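Local coordinates for protein PelD (PDB 4EUV) that binds cyclic di-GMP as an effector in pellicle formation by Pseudomonas aeruginosa, this chain holding its GAF and PelD GGDEF regions without the membrane part, at residues A[6-11]-A[210-215]; A[105-110]-A[118-123]; A[188-193]-A[227-232]. All coordinates share one frame; numbering follows the deposited sequence.

Contact 1 of 3, residues A[6-11]-A[210-215]. With C2E (9,9'-[(2R,3R,3aS,5S,7aR,9R,10R,10aS,12S,14aR)-3,5,10,12-tetrahydroxy-5,12-dioxidooctahydro-2H,7H-difuro[3,2-d:3',2'-j][1,3,7,9,2,8]tetraoxadiphosphacyclododecine-2,9-diyl]bis(2-amino-1,9-dihydro-6H-purin-6-one)), chain B.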
loop_
_atom_site.group_PDB
_atom_site.type_symbol
_atom_site.label_atom_id
_atom_site.label_comp_id
_atom_site.label_asym_id
_atom_site.label_seq_id
_atom_site.Cartn_x
_atom_site.Cartn_y
_atom_site.Cartn_z
ATOM N N SER A 6 -7.236 -8.708 2.895
ATOM C CA SER A 6 -6.816 -8.603 4.293
ATOM C C SER A 6 -6.446 -7.179 4.651
ATOM O O SER A 6 -6.840 -6.688 5.697
ATOM C CB SER A 6 -5.660 -9.550 4.611
ATOM O OG SER A 6 -6.155 -10.765 5.139
ATOM N N LEU A 7 -5.689 -6.523 3.771
ATOM C CA LEU A 7 -5.378 -5.100 3.916
ATOM C C LEU A 7 -6.636 -4.226 3.899
ATOM O O LEU A 7 -6.740 -3.268 4.664
ATOM C CB LEU A 7 -4.403 -4.646 2.823
ATOM C CG LEU A 7 -2.966 -5.167 2.971
ATOM C CD1 LEU A 7 -2.111 -4.741 1.765
ATOM C CD2 LEU A 7 -2.344 -4.730 4.293
ATOM N N LEU A 8 -7.581 -4.562 3.021
ATOM C CA LEU A 8 -8.876 -3.884 2.995
ATOM C C LEU A 8 -9.671 -4.179 4.248
ATOM O O LEU A 8 -10.387 -3.319 4.738
ATOM C CB LEU A 8 -9.681 -4.286 1.760
ATOM C CG LEU A 8 -9.268 -3.597 0.459
ATOM C CD1 LEU A 8 -9.678 -4.452 -0.754
ATOM C CD2 LEU A 8 -9.888 -2.203 0.413
ATOM N N GLY A 9 -9.550 -5.404 4.759
ATOM C CA GLY A 9 -10.168 -5.763 6.015
ATOM C C GLY A 9 -9.642 -4.906 7.150
ATOM O O GLY A 9 -10.412 -4.273 7.869
ATOM N N LEU A 10 -8.322 -4.883 7.295
ATOM C CA LEU A 10 -7.661 -4.078 8.310
ATOM C C LEU A 10 -7.988 -2.577 8.206
ATOM O O LEU A 10 -8.346 -1.954 9.206
ATOM C CB LEU A 10 -6.148 -4.310 8.256
ATOM C CG LEU A 10 -5.267 -3.739 9.378
ATOM C CD1 LEU A 10 -5.704 -4.183 10.789
ATOM C CD2 LEU A 10 -3.827 -4.144 9.122
ATOM N N ARG A 11 -7.868 -2.010 7.004
ATOM C CA ARG A 11 -8.103 -0.573 6.801
ATOM C C ARG A 11 -9.498 -0.151 7.261
ATOM O O ARG A 11 -9.678 0.943 7.802
ATOM C CB ARG A 11 -7.907 -0.163 5.330
ATOM C CG ARG A 11 -8.008 1.356 5.100
ATOM C CD ARG A 11 -7.756 1.747 3.653
ATOM N NE ARG A 11 -8.876 1.381 2.791
ATOM C CZ ARG A 11 -8.950 1.648 1.488
ATOM N NH1 ARG A 11 -7.952 2.279 0.858
ATOM N NH2 ARG A 11 -10.021 1.258 0.807
ATOM N N ARG A 210 -12.655 1.445 -6.325
ATOM C CA ARG A 210 -12.864 0.196 -5.617
ATOM C C ARG A 210 -11.625 -0.156 -4.810
ATOM O O ARG A 210 -10.500 0.031 -5.260
ATOM C CB ARG A 210 -13.173 -0.930 -6.611
ATOM C CG ARG A 210 -13.610 -2.206 -5.983
ATOM C CD ARG A 210 -13.763 -3.332 -7.014
ATOM N NE ARG A 210 -15.125 -3.424 -7.514
ATOM C CZ ARG A 210 -15.565 -4.354 -8.364
ATOM N NH1 ARG A 210 -14.756 -5.310 -8.872
ATOM N NH2 ARG A 210 -16.826 -4.301 -8.721
ATOM N N GLY A 211 -11.882 -0.711 -3.628
ATOM C CA GLY A 211 -10.895 -1.045 -2.618
ATOM C C GLY A 211 -9.446 -0.629 -2.690
ATOM O O GLY A 211 -8.635 -1.338 -3.210
ATOM N N LEU A 212 -9.008 0.481 -2.161
ATOM C CA LEU A 212 -7.476 0.547 -2.270
ATOM C C LEU A 212 -6.903 1.220 -3.513
ATOM O O LEU A 212 -5.803 1.751 -3.472
ATOM C CB LEU A 212 -6.859 -0.846 -2.255
ATOM C CG LEU A 212 -5.783 -1.236 -1.219
ATOM C CD1 LEU A 212 -6.367 -1.177 0.190
ATOM C CD2 LEU A 212 -5.152 -2.612 -1.442
ATOM N N ASP A 213 -7.607 1.165 -4.633
ATOM C CA ASP A 213 -7.267 2.086 -5.724
ATOM C C ASP A 213 -7.439 3.479 -5.164
ATOM O O ASP A 213 -8.299 3.689 -4.320
ATOM C CB ASP A 213 -8.214 1.896 -6.906
ATOM C CG ASP A 213 -7.991 0.574 -7.634
ATOM O OD1 ASP A 213 -7.177 -0.273 -7.175
ATOM O OD2 ASP A 213 -8.665 0.376 -8.656
ATOM N N VAL A 214 -6.631 4.421 -5.629
ATOM C CA VAL A 214 -6.675 5.798 -5.165
ATOM C C VAL A 214 -6.684 6.704 -6.397
ATOM O O VAL A 214 -6.048 6.375 -7.433
ATOM C CB VAL A 214 -5.486 6.168 -4.200
ATOM C CG1 VAL A 214 -5.738 5.651 -2.749
ATOM C CG2 VAL A 214 -4.144 5.639 -4.747
ATOM N N GLN A 215 -7.390 7.838 -6.292
ATOM C CA GLN A 215 -7.584 8.715 -7.458
ATOM C C GLN A 215 -7.207 10.139 -7.171
ATOM O O GLN A 215 -7.323 10.578 -6.051
ATOM C CB GLN A 215 -9.061 8.728 -7.902
ATOM C CG GLN A 215 -9.604 7.369 -8.303
ATOM C CD GLN A 215 -11.059 7.437 -8.762
ATOM O OE1 GLN A 215 -11.747 8.441 -8.520
ATOM N NE2 GLN A 215 -11.518 6.396 -9.446
HETATM P P1 C2E B . -14.803 -8.090 -11.829
HETATM O O2P C2E B . -15.166 -8.492 -13.223
HETATM O O1P C2E B . -15.436 -6.829 -11.269
HETATM O "O5'" C2E B . -13.217 -7.986 -11.815
HETATM C "C5'" C2E B . -12.390 -8.887 -12.557
HETATM C "C4'" C2E B . -10.961 -8.583 -12.138
HETATM O "O4'" C2E B . -10.577 -7.322 -12.746
HETATM C "C3'" C2E B . -10.790 -8.381 -10.634
HETATM O "O3'" C2E B . -10.419 -9.564 -9.919
HETATM C "C2'" C2E B . -9.615 -7.421 -10.566
HETATM O "O2'" C2E B . -8.362 -8.110 -10.648
HETATM C "C1'" C2E B . -9.794 -6.573 -11.798
HETATM N N9 C2E B . -10.533 -5.348 -11.404
HETATM C C8 C2E B . -11.812 -5.053 -11.692
HETATM N N7 C2E B . -12.152 -3.851 -11.187
HETATM C C5 C2E B . -11.068 -3.360 -10.560
HETATM C C6 C2E B . -10.773 -2.122 -9.815
HETATM O O6 C2E B . -11.752 -1.184 -9.686
HETATM N N1 C2E B . -9.535 -1.980 -9.306
HETATM C C2 C2E B . -8.560 -2.942 -9.445
HETATM N N2 C2E B . -7.347 -2.727 -8.893
HETATM N N3 C2E B . -8.763 -4.112 -10.133
HETATM C C4 C2E B . -9.996 -4.358 -10.680
HETATM P P11 C2E B . -10.816 -9.758 -8.369
HETATM O O21 C2E B . -10.346 -11.160 -8.032
HETATM O O11 C2E B . -10.286 -8.600 -7.546
HETATM O O5A C2E B . -12.418 -9.708 -8.341
HETATM C C5A C2E B . -13.174 -10.826 -8.811
HETATM C C4A C2E B . -14.655 -10.498 -8.758
HETATM O O4A C2E B . -15.054 -10.272 -7.415
HETATM C C3A C2E B . -15.018 -9.186 -9.441
HETATM O O3A C2E B . -15.164 -9.316 -10.846
HETATM C C2A C2E B . -16.291 -8.744 -8.753
HETATM O O2A C2E B . -17.432 -9.454 -9.266
HETATM C C1A C2E B . -16.016 -9.218 -7.345
HETATM N N91 C2E B . -15.414 -8.115 -6.546
HETATM C C81 C2E B . -14.117 -7.934 -6.211
HETATM N N71 C2E B . -13.966 -6.820 -5.458
HETATM C C51 C2E B . -15.193 -6.292 -5.297
HETATM C C61 C2E B . -15.791 -5.129 -4.615
HETATM O O61 C2E B . -15.044 -4.243 -3.906
HETATM N N11 C2E B . -17.113 -4.932 -4.721
HETATM C C21 C2E B . -17.923 -5.781 -5.392
HETATM N N21 C2E B . -19.255 -5.519 -5.418
HETATM N N31 C2E B . -17.459 -6.872 -6.044
HETATM C C41 C2E B . -16.134 -7.159 -6.015
HETATM O O HOH W 1 -8.638 3.577 -1.410
#
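Leu8, on helix 2-14, packs on the loop at Gly211 and Leu212. Its CD2 reaches Gly211 CA at 3.4 Å, but the loop backbone is irregular here and the exact closeness is doubtful. The same methyl meets Leu212 CD1 at 3.7 Å, and the two leucine side chains slant across each other. Leu212 CD1 also lies over one face of the Arg11 guanidinium. It thus sits between the Leu8 methyl and that flat group.

No direct hydrogen bond joins the two segments. A water does so instead: it accepts from Arg11 NH1 at 2.7 Å and donates to Asp213 O at 2.9 Å. NH1 is also hydrogen-bonded to Tyr170 of helix 162-181. The Arg11 chain bends at chi3 (73°), which brings the guanidinium round to the loop.

The loop's other side serves the ligand. Asp213 grips one guanine of C2E through both carboxylate oxygens: N1 donates to OD2 at 2.6 Å and N2 to OD1 at 3.0 Å. Arg210 NH1 binds phosphate oxygen O1P at 2.9 Å. The second guanine lies over the Arg210 guanidinium, with C2E C51 3.4 Å above the guanidinium plane. Arg245 and Thr234 also bond to C2E.

Arg210-Gly211-Leu212-Asp213 fits the RxxD signature of the cyclic di-GMP I-site of GGDEF domains, here backed by helix 2-14, the first of this construct.

Contact 2 of 3, residues A[105-110]-A[118-123]. Unlike the reference sequence in segment 105-110: Ala105 (reference Gln).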
loop_
_atom_site.group_PDB
_atom_site.type_symbol
_atom_site.label_atom_id
_atom_site.label_comp_id
_atom_site.label_asym_id
_atom_site.label_seq_id
_atom_site.Cartn_x
_atom_site.Cartn_y
_atom_site.Cartn_z
ATOM N N ALA A 105 14.053 -16.200 16.068
ATOM C CA ALA A 105 14.054 -16.827 14.750
ATOM C C ALA A 105 14.033 -15.762 13.640
ATOM O O ALA A 105 14.926 -15.745 12.791
ATOM C CB ALA A 105 12.893 -17.796 14.609
ATOM N N VAL A 106 13.020 -14.890 13.652
ATOM C CA VAL A 106 12.929 -13.748 12.732
ATOM C C VAL A 106 12.524 -12.479 13.474
ATOM O O VAL A 106 11.761 -12.526 14.436
ATOM C CB VAL A 106 11.859 -13.951 11.607
ATOM C CG1 VAL A 106 12.023 -12.905 10.484
ATOM C CG2 VAL A 106 11.925 -15.327 11.024
ATOM N N CYS A 107 13.025 -11.345 12.992
ATOM C CA CYS A 107 12.551 -10.038 13.420
ATOM C C CYS A 107 12.091 -9.238 12.205
ATOM O O CYS A 107 12.889 -8.960 11.316
ATOM C CB CYS A 107 13.657 -9.287 14.155
ATOM S SG CYS A 107 13.900 -9.845 15.844
ATOM N N VAL A 108 10.803 -8.900 12.162
ATOM C CA VAL A 108 10.246 -8.128 11.059
ATOM C C VAL A 108 9.785 -6.767 11.591
ATOM O O VAL A 108 8.860 -6.711 12.410
ATOM C CB VAL A 108 9.049 -8.848 10.356
ATOM C CG1 VAL A 108 8.714 -8.159 9.043
ATOM C CG2 VAL A 108 9.362 -10.300 10.087
ATOM N N PRO A 109 10.442 -5.675 11.153
ATOM C CA PRO A 109 10.004 -4.331 11.547
ATOM C C PRO A 109 8.833 -3.864 10.676
ATOM O O PRO A 109 8.812 -4.162 9.474
ATOM C CB PRO A 109 11.235 -3.473 11.254
ATOM C CG PRO A 109 11.894 -4.161 10.071
ATOM C CD PRO A 109 11.545 -5.635 10.169
ATOM N N LEU A 110 7.871 -3.155 11.264
ATOM C CA LEU A 110 6.812 -2.522 10.473
ATOM C C LEU A 110 7.223 -1.071 10.166
ATOM O O LEU A 110 7.290 -0.217 11.068
ATOM C CB LEU A 110 5.451 -2.585 11.178
ATOM C CG LEU A 110 4.721 -3.940 11.216
ATOM C CD1 LEU A 110 5.498 -5.016 12.008
ATOM C CD2 LEU A 110 3.337 -3.755 11.796
ATOM N N LEU A 118 7.299 1.696 13.066
ATOM C CA LEU A 118 6.165 1.816 13.982
ATOM C C LEU A 118 6.048 0.652 14.961
ATOM O O LEU A 118 5.452 0.800 16.031
ATOM C CB LEU A 118 4.863 1.932 13.200
ATOM C CG LEU A 118 4.537 3.294 12.601
ATOM C CD1 LEU A 118 4.858 3.318 11.113
ATOM C CD2 LEU A 118 3.058 3.582 12.832
ATOM N N ALA A 119 6.610 -0.499 14.589
ATOM C CA ALA A 119 6.463 -1.727 15.376
ATOM C C ALA A 119 7.479 -2.805 15.012
ATOM O O ALA A 119 8.224 -2.678 14.040
ATOM C CB ALA A 119 5.042 -2.277 15.238
ATOM N N LEU A 120 7.489 -3.873 15.806
ATOM C CA LEU A 120 8.389 -4.996 15.620
ATOM C C LEU A 120 7.580 -6.283 15.764
ATOM O O LEU A 120 6.899 -6.476 16.776
ATOM C CB LEU A 120 9.474 -4.943 16.701
ATOM C CG LEU A 120 10.837 -5.599 16.484
ATOM C CD1 LEU A 120 11.825 -5.058 17.510
ATOM C CD2 LEU A 120 10.754 -7.114 16.583
ATOM N N LEU A 121 7.620 -7.141 14.741
ATOM C CA LEU A 121 7.204 -8.537 14.901
ATOM C C LEU A 121 8.442 -9.355 15.250
ATOM O O LEU A 121 9.384 -9.429 14.460
ATOM C CB LEU A 121 6.564 -9.084 13.622
ATOM C CG LEU A 121 6.133 -10.564 13.583
ATOM C CD1 LEU A 121 4.894 -10.817 14.434
ATOM C CD2 LEU A 121 5.881 -11.024 12.147
ATOM N N ALA A 122 8.449 -9.940 16.449
ATOM C CA ALA A 122 9.549 -10.798 16.879
ATOM C C ALA A 122 9.068 -12.245 16.918
ATOM O O ALA A 122 8.170 -12.575 17.697
ATOM C CB ALA A 122 10.063 -10.368 18.250
ATOM N N VAL A 123 9.658 -13.104 16.065
ATOM C CA VAL A 123 9.253 -14.499 16.014
ATOM C C VAL A 123 10.298 -15.400 16.683
ATOM O O VAL A 123 11.508 -15.273 16.441
ATOM C CB VAL A 123 8.974 -14.986 14.583
ATOM C CG1 VAL A 123 8.227 -16.307 14.636
ATOM C CG2 VAL A 123 8.152 -13.942 13.781
#
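Ala105 and Val106 both face Val123 and form a classic beta bulge. Their two N-H groups converge on one acceptor, Val123 O: Ala105 N is 2.7 Å from it and Val106 N 3.2 Å. The first donor lies in the carbonyl plane; the second is tilted 33° from it. Both bonds use backbone nitrogens. Val106 O in turn accepts from Val123 N at 2.7 Å.

Cys107 faces Ala122 in a non-hydrogen-bonded pair. Its CA-H points at Leu121 O, with CA 3.4 Å from that oxygen. Its SG lies 4.2 Å from Leu120 CD2, on the face that helix 74-82 packs against.

Val108 and Leu121 form a hydrogen-bonded pair with two backbone bonds. Their side chains run alongside each other, with Val108 CG2 4.1 Å from Leu121 CD2. Leu121 has CG anti to the backbone N (chi1 177°), which helps set CD2 beside that valine methyl. Leu121 also touches helix 23-39, and Val108 touches helix 133-150.

Pro109 pairs with Leu120 without hydrogen bonds and also touches helix 74-82.

Leu110 N donates to Ala119 O at 2.8 Å. Leu110 CB and Ala119 CB meet at 4.1 Å, and Leu110 CD1 reaches back towards Leu121 N. Leu110 O accepts from Leu118 N. Leu118 and Ala119 thus both face Leu110, a second classic bulge.

Two classic bulges, one at Ala105-Val106 and one at Leu118-Ala119 near the turn, interrupt the regular pairing of this antiparallel beta hairpin, strands 106-111 and 117-123. Its strands are neighbours in the five-stranded sheet of order 2-1-5-4-3, as in GAF domains, with helices on both faces.

Contact 3 of 3, residues A[188-193]-A[227-232]. With C2E (9,9'-[(2R,3R,3aS,5S,7aR,9R,10R,10aS,12S,14aR)-3,5,10,12-tetrahydroxy-5,12-dioxidooctahydro-2H,7H-difuro[3,2-d:3',2'-j][1,3,7,9,2,8]tetraoxadiphosphacyclododecine-2,9-diyl]bis(2-amino-1,9-dihydro-6H-purin-6-one)), chain B.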
loop_
_atom_site.group_PDB
_atom_site.type_symbol
_atom_site.label_atom_id
_atom_site.label_comp_id
_atom_site.label_asym_id
_atom_site.label_seq_id
_atom_site.Cartn_x
_atom_site.Cartn_y
_atom_site.Cartn_z
ATOM N N TYR A 188 -3.591 4.539 -14.525
ATOM C CA TYR A 188 -4.376 5.031 -15.668
ATOM C C TYR A 188 -4.612 6.519 -15.534
ATOM O O TYR A 188 -5.106 6.969 -14.484
ATOM C CB TYR A 188 -5.740 4.364 -15.669
ATOM C CG TYR A 188 -5.744 2.972 -16.243
ATOM C CD1 TYR A 188 -5.780 2.780 -17.628
ATOM C CD2 TYR A 188 -5.684 1.849 -15.416
ATOM C CE1 TYR A 188 -5.785 1.515 -18.178
ATOM C CE2 TYR A 188 -5.677 0.553 -15.956
ATOM C CZ TYR A 188 -5.744 0.397 -17.342
ATOM O OH TYR A 188 -5.731 -0.842 -17.916
ATOM N N ALA A 189 -4.284 7.279 -16.582
ATOM C CA ALA A 189 -4.687 8.656 -16.703
ATOM C C ALA A 189 -5.807 8.740 -17.744
ATOM O O ALA A 189 -5.592 8.420 -18.934
ATOM C CB ALA A 189 -3.524 9.517 -17.099
ATOM N N PHE A 190 -6.996 9.147 -17.284
ATOM C CA PHE A 190 -8.125 9.420 -18.158
ATOM C C PHE A 190 -8.186 10.909 -18.509
ATOM O O PHE A 190 -8.507 11.756 -17.671
ATOM C CB PHE A 190 -9.445 8.914 -17.533
ATOM C CG PHE A 190 -9.466 7.445 -17.279
ATOM C CD1 PHE A 190 -9.708 6.531 -18.320
ATOM C CD2 PHE A 190 -9.211 6.944 -15.997
ATOM C CE1 PHE A 190 -9.729 5.154 -18.067
ATOM C CE2 PHE A 190 -9.232 5.559 -15.724
ATOM C CZ PHE A 190 -9.489 4.659 -16.749
ATOM N N GLU A 191 -7.821 11.243 -19.742
ATOM C CA GLU A 191 -7.921 12.628 -20.176
ATOM C C GLU A 191 -9.278 12.865 -20.846
ATOM O O GLU A 191 -9.651 12.163 -21.799
ATOM C CB GLU A 191 -6.777 13.006 -21.131
ATOM C CG GLU A 191 -6.759 14.526 -21.483
ATOM C CD GLU A 191 -5.784 14.873 -22.600
ATOM O OE1 GLU A 191 -5.382 13.964 -23.346
ATOM O OE2 GLU A 191 -5.431 16.063 -22.736
ATOM N N LEU A 192 -9.999 13.881 -20.375
ATOM C CA LEU A 192 -11.363 14.099 -20.871
ATOM C C LEU A 192 -11.354 15.282 -21.848
ATOM O O LEU A 192 -11.169 16.439 -21.455
ATOM C CB LEU A 192 -12.353 14.203 -19.691
ATOM C CG LEU A 192 -12.232 13.159 -18.561
ATOM C CD1 LEU A 192 -13.271 13.354 -17.446
ATOM C CD2 LEU A 192 -12.256 11.716 -19.045
ATOM N N THR A 193 -11.415 14.968 -23.143
ATOM C CA THR A 193 -11.175 15.970 -24.193
ATOM C C THR A 193 -12.463 16.656 -24.699
ATOM O O THR A 193 -12.412 17.641 -25.446
ATOM C CB THR A 193 -10.444 15.347 -25.398
ATOM O OG1 THR A 193 -11.267 14.316 -25.961
ATOM C CG2 THR A 193 -9.101 14.727 -24.977
ATOM N N LEU A 227 -8.409 12.440 -14.794
ATOM C CA LEU A 227 -8.656 11.603 -13.632
ATOM C C LEU A 227 -7.582 10.513 -13.632
ATOM O O LEU A 227 -7.582 9.638 -14.489
ATOM C CB LEU A 227 -10.054 10.994 -13.704
ATOM C CG LEU A 227 -10.666 10.335 -12.456
ATOM C CD1 LEU A 227 -12.046 10.008 -12.810
ATOM C CD2 LEU A 227 -9.985 9.052 -12.071
ATOM N N LEU A 228 -6.648 10.624 -12.692
ATOM C CA LEU A 228 -5.552 9.663 -12.491
ATOM C C LEU A 228 -5.960 8.627 -11.445
ATOM O O LEU A 228 -6.481 8.975 -10.364
ATOM C CB LEU A 228 -4.314 10.441 -12.018
ATOM C CG LEU A 228 -2.936 9.785 -11.939
ATOM C CD1 LEU A 228 -2.462 9.284 -13.332
ATOM C CD2 LEU A 228 -1.945 10.782 -11.413
ATOM N N VAL A 229 -5.777 7.365 -11.795
ATOM C CA VAL A 229 -6.095 6.247 -10.928
ATOM C C VAL A 229 -4.864 5.340 -10.775
ATOM O O VAL A 229 -4.333 4.790 -11.769
ATOM C CB VAL A 229 -7.276 5.357 -11.473
ATOM C CG1 VAL A 229 -7.724 4.322 -10.421
ATOM C CG2 VAL A 229 -8.473 6.224 -11.918
ATOM N N LEU A 230 -4.470 5.147 -9.523
ATOM C CA LEU A 230 -3.465 4.134 -9.175
ATOM C C LEU A 230 -4.153 2.835 -8.719
ATOM O O LEU A 230 -5.086 2.861 -7.912
ATOM C CB LEU A 230 -2.474 4.711 -8.128
ATOM C CG LEU A 230 -1.547 3.684 -7.447
ATOM C CD1 LEU A 230 -0.407 3.271 -8.428
ATOM C CD2 LEU A 230 -1.034 4.199 -6.110
ATOM N N LEU A 231 -3.754 1.703 -9.298
ATOM C CA LEU A 231 -4.189 0.402 -8.845
ATOM C C LEU A 231 -3.022 -0.357 -8.210
ATOM O O LEU A 231 -2.247 -1.023 -8.923
ATOM C CB LEU A 231 -4.798 -0.454 -9.975
ATOM C CG LEU A 231 -5.400 0.079 -11.284
ATOM C CD1 LEU A 231 -6.607 -0.729 -11.755
ATOM C CD2 LEU A 231 -5.684 1.560 -11.337
ATOM N N PRO A 232 -2.891 -0.265 -6.873
ATOM C CA PRO A 232 -1.882 -1.066 -6.166
ATOM C C PRO A 232 -2.123 -2.556 -6.361
ATOM O O PRO A 232 -3.274 -3.007 -6.477
ATOM C CB PRO A 232 -2.128 -0.741 -4.695
ATOM C CG PRO A 232 -2.857 0.595 -4.697
ATOM C CD PRO A 232 -3.699 0.560 -5.941
HETATM P P1 C2E B . -14.803 -8.090 -11.829
HETATM O O2P C2E B . -15.166 -8.492 -13.223
HETATM O O1P C2E B . -15.436 -6.829 -11.269
HETATM O "O5'" C2E B . -13.217 -7.986 -11.815
HETATM C "C5'" C2E B . -12.390 -8.887 -12.557
HETATM C "C4'" C2E B . -10.961 -8.583 -12.138
HETATM O "O4'" C2E B . -10.577 -7.322 -12.746
HETATM C "C3'" C2E B . -10.790 -8.381 -10.634
HETATM O "O3'" C2E B . -10.419 -9.564 -9.919
HETATM C "C2'" C2E B . -9.615 -7.421 -10.566
HETATM O "O2'" C2E B . -8.362 -8.110 -10.648
HETATM C "C1'" C2E B . -9.794 -6.573 -11.798
HETATM N N9 C2E B . -10.533 -5.348 -11.404
HETATM C C8 C2E B . -11.812 -5.053 -11.692
HETATM N N7 C2E B . -12.152 -3.851 -11.187
HETATM C C5 C2E B . -11.068 -3.360 -10.560
HETATM C C6 C2E B . -10.773 -2.122 -9.815
HETATM O O6 C2E B . -11.752 -1.184 -9.686
HETATM N N1 C2E B . -9.535 -1.980 -9.306
HETATM C C2 C2E B . -8.560 -2.942 -9.445
HETATM N N2 C2E B . -7.347 -2.727 -8.893
HETATM N N3 C2E B . -8.763 -4.112 -10.133
HETATM C C4 C2E B . -9.996 -4.358 -10.680
HETATM P P11 C2E B . -10.816 -9.758 -8.369
HETATM O O21 C2E B . -10.346 -11.160 -8.032
HETATM O O11 C2E B . -10.286 -8.600 -7.546
HETATM O O5A C2E B . -12.418 -9.708 -8.341
HETATM C C5A C2E B . -13.174 -10.826 -8.811
HETATM C C4A C2E B . -14.655 -10.498 -8.758
HETATM O O4A C2E B . -15.054 -10.272 -7.415
HETATM C C3A C2E B . -15.018 -9.186 -9.441
HETATM O O3A C2E B . -15.164 -9.316 -10.846
HETATM C C2A C2E B . -16.291 -8.744 -8.753
HETATM O O2A C2E B . -17.432 -9.454 -9.266
HETATM C C1A C2E B . -16.016 -9.218 -7.345
HETATM N N91 C2E B . -15.414 -8.115 -6.546
HETATM C C81 C2E B . -14.117 -7.934 -6.211
HETATM N N71 C2E B . -13.966 -6.820 -5.458
HETATM C C51 C2E B . -15.193 -6.292 -5.297
HETATM C C61 C2E B . -15.791 -5.129 -4.615
HETATM O O61 C2E B . -15.044 -4.243 -3.906
HETATM N N11 C2E B . -17.113 -4.932 -4.721
HETATM C C21 C2E B . -17.923 -5.781 -5.392
HETATM N N21 C2E B . -19.255 -5.519 -5.418
HETATM N N31 C2E B . -17.459 -6.872 -6.044
HETATM C C41 C2E B . -16.134 -7.159 -6.015
#
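Tyr188 and Val229 are tied by two backbone hydrogen bonds. Tyr188 N donates to Val229 O at 2.9 Å, and Val229 N donates to Tyr188 O at 2.8 Å. Phe190 and Leu227 form a second such pair. Phe190 N binds Leu227 O at 2.9 Å, and Leu227 N returns a bond to Phe190 O at 3.0 Å. Between the two pairs lies the non-hydrogen-bonded pair Ala189 and Leu228. Leu228 CA-H points at Tyr188 O, a further weak contact.

The packing divides over two faces. On one, Ala189 CB meets Leu228 CD1 at 3.9 Å. Leu228 has CG anti to the backbone N (chi1 -170°), and its CD1 turns back over the neighbouring strand.

Tyr188, Phe190, Leu227, Val229 and Leu231 lie on the other face. Val229 CG2 comes to the edge of the Phe190 ring, in its plane, 3.9 Å from CE2. Leu227 O lies at the same ring's edge, 3.5 Å from CD2. Helices 198-207 and 236-253 cover this face: Phe190 touches Leu205 and Leu246, and the Tyr188 ring meets that of Tyr242.

Leu231 spans protein and ligand. As modelled, its CD2 approaches the edge of the Tyr188 ring, while CD1 lies 3.6 Å from N2 of a C2E guanine. Its torsions are far from staggered, so which branch goes where is less sure.

These strands are the central pair of a four-stranded antiparallel sheet of order 2-3-1-4. The beta-alpha-beta-beta-alpha-beta succession matches the ferredoxin-like core of GGDEF domains, with Leu231, towards the end of strand 225-231, lining the cyclic di-GMP pocket.

Contacts 1 and 3 meet; contact 2 stands apart. Strands 214-219 and 225-231 are neighbours in one sheet, and a probable hydrogen bond joins Val214 O to Leu230 N at 2.9 Å. Both contacts touch C2E: contact 1 gives it an arginine and an aspartate, contact 3 a leucine. Contact 2 lies in the GAF range, its centre about 36 Å from that of contact 3 and on the opposite side of the chain's centre. Contacts 2 and 3 are both buried antiparallel strand pairs with mainly apolar side chains. Contact 1 is only partly buried, joins a helix to a loop, and relies on packing and a water.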